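Local coordinates for protein P91 (PDB 4ZI5) that hydrolyses phosphotriesters as a promiscuous activity and has the alpha/beta hydrolase fold of the dienelactone hydrolase family, at residues Ala74-His78 / Gly79-Val83; Tyr97-Arg100 / Ala101-Arg104; Ala109-Asp112 / Ala113-Gln117; Leu138-Ala141 / Arg142-Ala145. One frame throughout, in Å; residues are numbered along the deposited sequence.

Interaction 1. Residues Ala74-His78 / Gly79-Val83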
loop_
_atom_site.group_PDB
_atom_site.type_symbol
_atom_site.label_atom_id
_atom_site.label_comp_id
_atom_site.label_asym_id
_atom_site.label_seq_id
_atom_site.Cartn_x
_atom_site.Cartn_y
_atom_site.Cartn_z
ATOM N N ALA A 74 -5.121 -1.650 -24.158
ATOM C CA ALA A 74 -3.983 -2.565 -24.056
ATOM C C ALA A 74 -3.040 -2.247 -25.204
ATOM O O ALA A 74 -3.409 -2.396 -26.381
ATOM C CB ALA A 74 -4.465 -3.995 -24.083
ATOM N N ALA A 75 -1.865 -1.718 -24.838
ATOM C CA ALA A 75 -0.930 -1.143 -25.778
ATOM C C ALA A 75 -0.122 -2.216 -26.522
ATOM O O ALA A 75 0.162 -3.283 -25.980
ATOM C CB ALA A 75 0.008 -0.193 -25.065
ATOM N N ASP A 76 0.230 -1.907 -27.764
ATOM C CA ASP A 76 1.179 -2.694 -28.543
ATOM C C ASP A 76 2.483 -1.911 -28.613
ATOM O O ASP A 76 2.611 -0.993 -29.455
ATOM C CB ASP A 76 0.609 -2.942 -29.934
ATOM C CG ASP A 76 1.590 -3.675 -30.873
ATOM O OD1 ASP A 76 2.604 -4.220 -30.383
ATOM O OD2 ASP A 76 1.380 -3.633 -32.114
ATOM N N MET A 77 3.452 -2.246 -27.762
ATOM C CA MET A 77 4.764 -1.563 -27.813
ATOM C C MET A 77 5.633 -2.038 -28.972
ATOM O O MET A 77 6.301 -1.230 -29.605
ATOM C CB MET A 77 5.551 -1.697 -26.508
ATOM C CG MET A 77 4.968 -0.913 -25.363
ATOM S SD MET A 77 5.081 0.865 -25.543
ATOM C CE MET A 77 6.816 1.125 -25.186
ATOM N N HIS A 78 5.609 -3.342 -29.252
ATOM C CA HIS A 78 6.509 -3.928 -30.227
ATOM C C HIS A 78 6.149 -3.616 -31.663
ATOM O O HIS A 78 7.043 -3.514 -32.506
ATOM C CB HIS A 78 6.602 -5.432 -30.009
ATOM C CG HIS A 78 7.073 -5.805 -28.643
ATOM N ND1 HIS A 78 7.935 -5.017 -27.908
ATOM C CD2 HIS A 78 6.814 -6.887 -27.884
ATOM C CE1 HIS A 78 8.168 -5.593 -26.747
ATOM N NE2 HIS A 78 7.507 -6.733 -26.710
ATOM N N GLY A 79 4.870 -3.414 -31.955
ATOM C CA GLY A 79 4.417 -3.208 -33.335
ATOM C C GLY A 79 3.955 -4.506 -33.951
ATOM O O GLY A 79 4.442 -5.579 -33.581
ATOM N N ASP A 80 2.988 -4.402 -34.863
ATOM C CA ASP A 80 2.337 -5.551 -35.508
ATOM C C ASP A 80 1.760 -6.582 -34.517
ATOM O O ASP A 80 1.659 -7.774 -34.825
ATOM C CB ASP A 80 3.326 -6.233 -36.488
ATOM C CG ASP A 80 4.129 -5.218 -37.308
ATOM O OD1 ASP A 80 3.649 -4.072 -37.494
ATOM O OD2 ASP A 80 5.249 -5.555 -37.759
ATOM N N ALA A 81 1.360 -6.109 -33.333
ATOM C CA ALA A 81 0.912 -6.967 -32.236
ATOM C C ALA A 81 1.847 -8.146 -31.931
ATOM O O ALA A 81 1.381 -9.199 -31.511
ATOM C CB ALA A 81 -0.513 -7.448 -32.488
ATOM N N GLN A 82 3.159 -7.949 -32.092
ATOM C CA GLN A 82 4.118 -9.041 -31.957
ATOM C C GLN A 82 4.258 -9.495 -30.515
ATOM O O GLN A 82 4.305 -8.676 -29.598
ATOM C CB GLN A 82 5.524 -8.662 -32.417
ATOM C CG GLN A 82 5.706 -8.409 -33.902
ATOM C CD GLN A 82 7.094 -7.838 -34.180
ATOM O OE1 GLN A 82 8.072 -8.579 -34.153
ATOM N NE2 GLN A 82 7.191 -6.517 -34.384
ATOM N N VAL A 83 4.363 -10.805 -30.344
ATOM C CA VAL A 83 4.621 -11.413 -29.040
ATOM C C VAL A 83 5.911 -12.220 -29.187
ATOM O O VAL A 83 6.103 -12.909 -30.194
ATOM C CB VAL A 83 3.430 -12.290 -28.589
ATOM C CG1 VAL A 83 3.750 -13.043 -27.298
ATOM C CG2 VAL A 83 2.202 -11.423 -28.393
HETATM O O HOH W 1 3.053 -6.403 -28.678
#

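Interaction 2. Residues Tyr97-Arg100 / Ala101-Arg104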
loop_
_atom_site.group_PDB
_atom_site.type_symbol
_atom_site.label_atom_id
_atom_site.label_comp_id
_atom_site.label_asym_id
_atom_site.label_seq_id
_atom_site.Cartn_x
_atom_site.Cartn_y
_atom_site.Cartn_z
ATOM N N TYR A 97 15.976 -0.109 -23.803
ATOM C CA TYR A 97 16.880 0.364 -22.748
ATOM C C TYR A 97 18.027 1.206 -23.324
ATOM O O TYR A 97 18.465 2.160 -22.699
ATOM C CB TYR A 97 17.467 -0.794 -21.941
ATOM C CG TYR A 97 16.492 -1.603 -21.099
ATOM C CD1 TYR A 97 15.184 -1.172 -20.850
ATOM C CD2 TYR A 97 16.906 -2.806 -20.509
ATOM C CE1 TYR A 97 14.314 -1.910 -20.063
ATOM C CE2 TYR A 97 16.042 -3.556 -19.714
ATOM C CZ TYR A 97 14.743 -3.097 -19.496
ATOM O OH TYR A 97 13.878 -3.823 -18.717
ATOM N N GLY A 98 18.489 0.851 -24.526
ATOM C CA GLY A 98 19.580 1.590 -25.189
ATOM C C GLY A 98 19.157 2.874 -25.908
ATOM O O GLY A 98 20.028 3.595 -26.420
ATOM N N ASP A 99 17.840 3.154 -25.974
ATOM C CA ASP A 99 17.337 4.380 -26.585
ATOM C C ASP A 99 16.022 4.751 -25.924
ATOM O O ASP A 99 14.949 4.441 -26.424
ATOM C CB ASP A 99 17.172 4.187 -28.097
ATOM C CG ASP A 99 16.797 5.468 -28.831
ATOM O OD1 ASP A 99 16.454 6.518 -28.224
ATOM O OD2 ASP A 99 16.850 5.398 -30.068
ATOM N N ARG A 100 16.145 5.411 -24.777
ATOM C CA ARG A 100 14.987 5.735 -23.941
ATOM C C ARG A 100 14.074 6.772 -24.587
ATOM O O ARG A 100 12.839 6.737 -24.391
ATOM C CB ARG A 100 15.449 6.131 -22.538
ATOM C CG ARG A 100 16.022 4.932 -21.789
ATOM C CD ARG A 100 16.797 5.297 -20.540
ATOM N NE ARG A 100 15.891 5.676 -19.474
ATOM C CZ ARG A 100 16.245 5.953 -18.224
ATOM N NH1 ARG A 100 15.292 6.291 -17.354
ATOM N NH2 ARG A 100 17.523 5.905 -17.829
ATOM N N ALA A 101 14.639 7.650 -25.420
ATOM C CA ALA A 101 13.815 8.564 -26.194
ATOM C C ALA A 101 12.857 7.815 -27.139
ATOM O O ALA A 101 11.678 8.173 -27.265
ATOM C CB ALA A 101 14.691 9.583 -26.959
ATOM N N HIS A 102 13.362 6.797 -27.809
ATOM C CA HIS A 102 12.550 5.944 -28.687
ATOM C C HIS A 102 11.481 5.185 -27.891
ATOM O O HIS A 102 10.315 5.100 -28.288
ATOM C CB HIS A 102 13.470 4.969 -29.436
ATOM C CG HIS A 102 12.822 3.697 -29.850
ATOM N ND1 HIS A 102 12.029 3.601 -30.970
ATOM C CD2 HIS A 102 12.863 2.461 -29.302
ATOM C CE1 HIS A 102 11.602 2.357 -31.088
ATOM N NE2 HIS A 102 12.090 1.645 -30.088
ATOM N N TRP A 103 11.897 4.641 -26.764
ATOM C CA TRP A 103 10.991 3.952 -25.834
ATOM C C TRP A 103 9.833 4.858 -25.409
ATOM O O TRP A 103 8.662 4.477 -25.480
ATOM C CB TRP A 103 11.824 3.495 -24.655
ATOM C CG TRP A 103 11.134 2.680 -23.576
ATOM C CD1 TRP A 103 9.858 2.201 -23.555
ATOM C CD2 TRP A 103 11.755 2.233 -22.384
ATOM N NE1 TRP A 103 9.634 1.496 -22.380
ATOM C CE2 TRP A 103 10.787 1.509 -21.644
ATOM C CE3 TRP A 103 13.037 2.413 -21.834
ATOM C CZ2 TRP A 103 11.075 0.926 -20.408
ATOM C CZ3 TRP A 103 13.318 1.837 -20.603
ATOM C CH2 TRP A 103 12.343 1.110 -19.902
ATOM N N ARG A 104 10.175 6.087 -25.056
ATOM C CA ARG A 104 9.191 7.093 -24.672
ATOM C C ARG A 104 8.236 7.486 -25.787
ATOM O O ARG A 104 7.045 7.621 -25.544
ATOM C CB ARG A 104 9.883 8.312 -24.074
ATOM C CG ARG A 104 10.490 7.996 -22.715
ATOM C CD ARG A 104 11.543 9.013 -22.240
ATOM N NE ARG A 104 12.173 8.621 -20.967
ATOM C CZ ARG A 104 12.736 9.454 -20.075
ATOM N NH1 ARG A 104 12.768 10.778 -20.283
ATOM N NH2 ARG A 104 13.274 8.970 -18.949
#

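Interaction 3. Residues Ala109-Asp112 / Ala113-Gln117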
loop_
_atom_site.group_PDB
_atom_site.type_symbol
_atom_site.label_atom_id
_atom_site.label_comp_id
_atom_site.label_asym_id
_atom_site.label_seq_id
_atom_site.Cartn_x
_atom_site.Cartn_y
_atom_site.Cartn_z
ATOM N N ALA A 109 2.808 7.156 -28.157
ATOM C CA ALA A 109 1.919 6.773 -29.262
ATOM C C ALA A 109 0.708 5.997 -28.734
ATOM O O ALA A 109 -0.414 6.251 -29.177
ATOM C CB ALA A 109 2.652 5.974 -30.336
ATOM N N ALA A 110 0.925 5.131 -27.730
ATOM C CA ALA A 110 -0.193 4.393 -27.095
ATOM C C ALA A 110 -1.117 5.361 -26.353
ATOM O O ALA A 110 -2.338 5.258 -26.463
ATOM C CB ALA A 110 0.333 3.307 -26.157
ATOM N N LEU A 111 -0.536 6.307 -25.615
ATOM C CA LEU A 111 -1.335 7.311 -24.926
ATOM C C LEU A 111 -2.156 8.168 -25.902
ATOM O O LEU A 111 -3.351 8.397 -25.673
ATOM C CB LEU A 111 -0.463 8.201 -24.043
ATOM C CG LEU A 111 -1.176 9.284 -23.248
ATOM C CD1 LEU A 111 -2.314 8.736 -22.403
ATOM C CD2 LEU A 111 -0.141 10.008 -22.402
ATOM N N ASP A 112 -1.540 8.573 -27.014
ATOM C CA ASP A 112 -2.285 9.270 -28.081
ATOM C C ASP A 112 -3.421 8.407 -28.681
ATOM O O ASP A 112 -4.502 8.916 -28.929
ATOM C CB ASP A 112 -1.330 9.748 -29.183
ATOM C CG ASP A 112 -0.387 10.847 -28.705
ATOM O OD1 ASP A 112 -0.650 11.498 -27.682
ATOM O OD2 ASP A 112 0.620 11.097 -29.364
ATOM N N ALA A 113 -3.182 7.120 -28.887
ATOM C CA ALA A 113 -4.219 6.231 -29.388
ATOM C C ALA A 113 -5.398 6.079 -28.402
ATOM O O ALA A 113 -6.553 6.058 -28.795
ATOM C CB ALA A 113 -3.633 4.868 -29.697
ATOM N N LEU A 114 -5.094 5.983 -27.116
ATOM C CA LEU A 114 -6.131 6.045 -26.084
ATOM C C LEU A 114 -6.982 7.317 -26.175
ATOM O O LEU A 114 -8.210 7.242 -26.232
ATOM C CB LEU A 114 -5.507 5.949 -24.690
ATOM C CG LEU A 114 -6.488 6.089 -23.526
ATOM C CD1 LEU A 114 -7.337 4.839 -23.401
ATOM C CD2 LEU A 114 -5.733 6.399 -22.227
ATOM N N THR A 115 -6.309 8.461 -26.160
ATOM C CA THR A 115 -6.974 9.766 -26.098
ATOM C C THR A 115 -7.769 10.093 -27.381
ATOM O O THR A 115 -8.739 10.822 -27.335
ATOM C CB THR A 115 -5.986 10.917 -25.748
ATOM O OG1 THR A 115 -5.021 11.083 -26.771
ATOM C CG2 THR A 115 -5.261 10.631 -24.467
ATOM N N ALA A 116 -7.374 9.482 -28.487
ATOM C CA ALA A 116 -8.131 9.516 -29.728
ATOM C C ALA A 116 -9.520 8.883 -29.673
ATOM O O ALA A 116 -10.361 9.213 -30.511
ATOM C CB ALA A 116 -7.338 8.857 -30.818
ATOM N N GLN A 117 -9.786 7.999 -28.709
ATOM C CA GLN A 117 -11.052 7.288 -28.708
ATOM C C GLN A 117 -12.117 8.180 -28.109
ATOM O O GLN A 117 -11.885 8.769 -27.058
ATOM C CB GLN A 117 -10.954 5.958 -27.969
ATOM C CG GLN A 117 -9.830 5.051 -28.430
ATOM C CD GLN A 117 -9.800 4.883 -29.938
ATOM O OE1 GLN A 117 -10.820 4.550 -30.546
ATOM N NE2 GLN A 117 -8.655 5.178 -30.554
HETATM O O HOH W 2 -2.635 12.094 -25.941
HETATM O O HOH W 3 -4.856 11.534 -29.539
#

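Interaction 4. Residues Leu138-Ala141 / Arg142-Ala145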
loop_
_atom_site.group_PDB
_atom_site.type_symbol
_atom_site.label_atom_id
_atom_site.label_comp_id
_atom_site.label_asym_id
_atom_site.label_seq_id
_atom_site.Cartn_x
_atom_site.Cartn_y
_atom_site.Cartn_z
ATOM N N LEU A 138 6.741 4.649 -16.049
ATOM C CA LEU A 138 7.622 5.622 -15.406
ATOM C C LEU A 138 8.391 6.461 -16.435
ATOM O O LEU A 138 8.497 7.684 -16.271
ATOM C CB LEU A 138 8.558 4.927 -14.425
ATOM C CG LEU A 138 9.477 5.860 -13.641
ATOM C CD1 LEU A 138 8.708 6.927 -12.901
ATOM C CD2 LEU A 138 10.320 5.039 -12.659
ATOM N N GLU A 139 8.879 5.824 -17.501
ATOM C CA GLU A 139 9.489 6.564 -18.624
ATOM C C GLU A 139 8.526 7.591 -19.205
ATOM O O GLU A 139 8.880 8.766 -19.403
ATOM C CB GLU A 139 9.982 5.604 -19.732
ATOM C CG GLU A 139 11.118 4.679 -19.307
ATOM C CD GLU A 139 12.290 5.459 -18.799
ATOM O OE1 GLU A 139 12.910 6.134 -19.634
ATOM O OE2 GLU A 139 12.596 5.412 -17.567
ATOM N N LEU A 140 7.297 7.165 -19.461
ATOM C CA LEU A 140 6.288 8.062 -20.020
ATOM C C LEU A 140 5.961 9.220 -19.085
ATOM O O LEU A 140 5.888 10.383 -19.534
ATOM C CB LEU A 140 5.023 7.297 -20.387
ATOM C CG LEU A 140 3.862 8.085 -21.009
ATOM C CD1 LEU A 140 4.219 8.774 -22.320
ATOM C CD2 LEU A 140 2.709 7.123 -21.207
ATOM N N ALA A 141 5.791 8.927 -17.795
ATOM C CA ALA A 141 5.560 10.001 -16.821
ATOM C C ALA A 141 6.718 10.993 -16.779
ATOM O O ALA A 141 6.485 12.194 -16.647
ATOM C CB ALA A 141 5.295 9.431 -15.429
ATOM N N ARG A 142 7.953 10.504 -16.917
ATOM C CA ARG A 142 9.133 11.382 -16.924
ATOM C C ARG A 142 9.235 12.350 -18.121
ATOM O O ARG A 142 9.989 13.311 -18.041
ATOM C CB ARG A 142 10.425 10.561 -16.843
ATOM C CG ARG A 142 10.650 9.973 -15.450
ATOM C CD ARG A 142 11.667 8.845 -15.526
ATOM N NE ARG A 142 12.154 8.472 -14.198
ATOM C CZ ARG A 142 12.796 7.341 -13.905
ATOM N NH1 ARG A 142 13.010 6.403 -14.841
ATOM N NH2 ARG A 142 13.197 7.140 -12.646
ATOM N N THR A 143 8.461 12.116 -19.192
ATOM C CA THR A 143 8.346 13.082 -20.293
ATOM C C THR A 143 7.491 14.287 -19.933
ATOM O O THR A 143 7.450 15.243 -20.706
ATOM C CB THR A 143 7.767 12.454 -21.584
ATOM O OG1 THR A 143 6.399 12.089 -21.376
ATOM C CG2 THR A 143 8.551 11.259 -22.032
ATOM N N GLY A 144 6.788 14.249 -18.804
ATOM C CA GLY A 144 5.841 15.280 -18.413
ATOM C C GLY A 144 4.474 15.063 -19.000
ATOM O O GLY A 144 3.673 15.978 -19.010
ATOM N N ALA A 145 4.180 13.862 -19.487
ATOM C CA ALA A 145 2.855 13.611 -20.039
ATOM C C ALA A 145 1.748 13.921 -19.025
ATOM O O ALA A 145 1.943 13.729 -17.814
ATOM C CB ALA A 145 2.754 12.172 -20.501
HETATM O O HOH W 4 3.900 13.049 -15.931
#

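Interaction 1. Residues Ala74-His78 / Gly79-Val83
Asp76 holds the turn that follows it through two backbone N-H groups. Its OD1 accepts from Gly79 N at 2.9 Å, and its OD2 accepts from Ala81 N at 2.8 Å. The N-H...O angles are 148° and 152°, so both bonds are bent. Each donor meets its oxygen from above the carboxylate plane. CG lies anti to the backbone N (chi1 175°), which carries the carboxylate forward over the turn. OD2 also accepts from Ile29 N, in strand 26-34.

A second set of bonds closes the turn on itself. Gly79 O takes Gln82 N at 3.1 Å and the side-chain Gln82 NE2 at 3.0 Å, from opposite faces of the carbonyl. Gly79 has a positive phi, and a CB there would run into the carbonyl of His78.

One water bridges the two halves. It donates to Asp76 OD1 and to Gln82 O, at 2.8 Å from each.

The His78 ring adds a van der Waals contact. Its CD2 edge faces Gln82 O in plane, at 3.5 Å. The ring nitrogens look elsewhere: NE2 bonds Ala51 O and ND1 bonds Tyr96 OH.

An asparagine at Asp76 would probably leave Gly79 N or Ala81 N without its acceptor, because its amide nitrogen cannot take an N-H.

The buried carboxylate thus meets at least four donors: three backbone N-H groups and a water. This set probably stabilises its negative charge and fixes the shape of the loop after strand 71-74.

Interaction 2. Residues Tyr97-Arg100 / Ala101-Arg104
Asp99 is the N-cap of helix 100-115, and its carboxylate reaches over the first turn to His102. Asp99 OD1 accepts from His102 N at 3.1 Å. The N-H comes from well above the carboxylate plane, 66° out of it. CG stands opposite the backbone N (chi1 -174°), which swings the carboxylate over to the helix end. Asp99 CG also rests on His102 CB, 3.4 Å away. A negative group here would probably be favoured by the helix dipole.

The backbone bonds of the first turn follow. Trp103 N donates to Asp99 O at 3.1 Å, and Arg104 N donates to Arg100 O at 2.8 Å. An alanine in place of Asp99 is likely to leave His102 N without its capping acceptor and the helix start less firmly held.

Trp103 packs back towards the preceding helix, 90-97. Its six-membered ring meets Tyr97 obliquely, with centroids 5.4 Å apart and planes at 46°. The indole NE1 bonds Thr136 OG1, and the ring also meets Phe132 and Tyr96.

Arg100 and Arg104 run up to the same acidic group. Both form salt bridges with Glu139, and Arg104 also pairs with Asp164. Their guanidinium groups are nearly perpendicular, with Arg100 NH1 and Arg104 NH2 3.7 Å apart. The shared carboxylate probably offsets their like charges. The aliphatic part of Arg100 runs beside the indole and points the same way. Arg100 CG sits at the ring edge, 3.9 Å from Trp103 CE3.

Interaction 3. Residues Ala109-Asp112 / Ala113-Gln117
Leu111 and Leu114 meet on the buried side of the last turns of helix 100-115, which packs against the central sheet of the alpha/beta hydrolase fold. Leu111 CD1 lies 4.1 Å from Leu114 CD2 and just as near to Thr115 CG2. Both leucines also touch Val46 of strand 42-48. Ala110 and Ala113 are small, which probably lets the helix lie close to the strands. Ala110 touches Val46 and Phe48, and Ala113 touches Leu73 and Tyr21. Regular backbone bonds join the turns, such as Thr115 N to Leu111 O.

The other side, at Asp112 and Thr115, is wet. Here the side chains meet through water. One water donates to Asp112 OD1 at 2.7 Å and also bonds Thr115 OG1 at 2.7 Å. A second donates to the backbone Asp112 O and bonds Thr115 OG1 at 2.8 Å. Thr115 OG1 sits between its own backbone N and carbonyl carbon (chi1 65°), which turns it to these waters and sends CG2 towards Leu111. Asp112 OD1 also accepts from Gln108 NE2.

Gln117 ends the run. Its backbone N bonds Leu114 O, while its side chain folds back to the helix. OE1 bonds Arg17 NH2. The amide NE2 donates almost straight (170°) to Ala113 O at 2.9 Å, with that oxygen in the amide plane.

Interaction 4. Residues Leu138-Ala141 / Arg142-Ala145
Glu139 OE2 and Arg142 NH1 form a salt bridge at 2.9 Å. The oxygen lies in the guanidinium plane, at its edge, and is met nearly end-on. The carboxylate and guanidinium planes are 77° apart. Leu138 CD2 lies over one face of the same guanidinium, toward the rim, 3.6 Å from Arg142 NH2. The arginine chain is extended from CG to NE, which carries its charge back along the helix to these two residues.

Thr143 grips the carbonyl of Leu140 twice. Its OG1 donates to Leu140 O at 2.6 Å in the carbonyl plane. Its backbone N donates to the same oxygen at 3.1 Å, from well above that plane. With chi1 at 67° the hydroxyl is aimed back at this oxygen.

These bonds close helix 132-142, which follows a probable nucleophile elbow in the alpha/beta hydrolase fold. The end is a Schellman motif. Gly144 has a positive phi of 86°, a backbone turn that suits glycine. Gly144 N donates to Ala141 O at 3.0 Å. A water then donates to both Ala141 O and Ala145 O. Ala145 CB packs against Leu140 CD1, 4.1 Å away.

Further out, the charges have second partners. Glu139 has further arginine partners in Arg100 and Arg104, both on the neighbouring helix 100-115. Arg142 NH2 pairs with Glu194, and its NH1 bonds Leu158 O.

In the fold
The four contacts follow one another along the chain without overlap. Interaction 1 lies in the loop after strand 71-74. Interactions 2 and 3 sit at the start and the end of helix 100-115, with centres 19 Å apart. Interaction 4 closes the neighbouring helix 132-142. Interaction 1 touches helix 100-115 at two places: Met77 packs on Trp103 near its start and Ala75 on Ala110 further along. Interactions 2 and 4 are tied by salt bridges of Arg100 and Arg104 to Glu139. Leu111 joins interaction 3 to Leu140 and Ala145 of interaction 4. Interactions 1 and 4 do not touch. Helix 100-115 thus links the loop to the helix behind the probable nucleophile elbow.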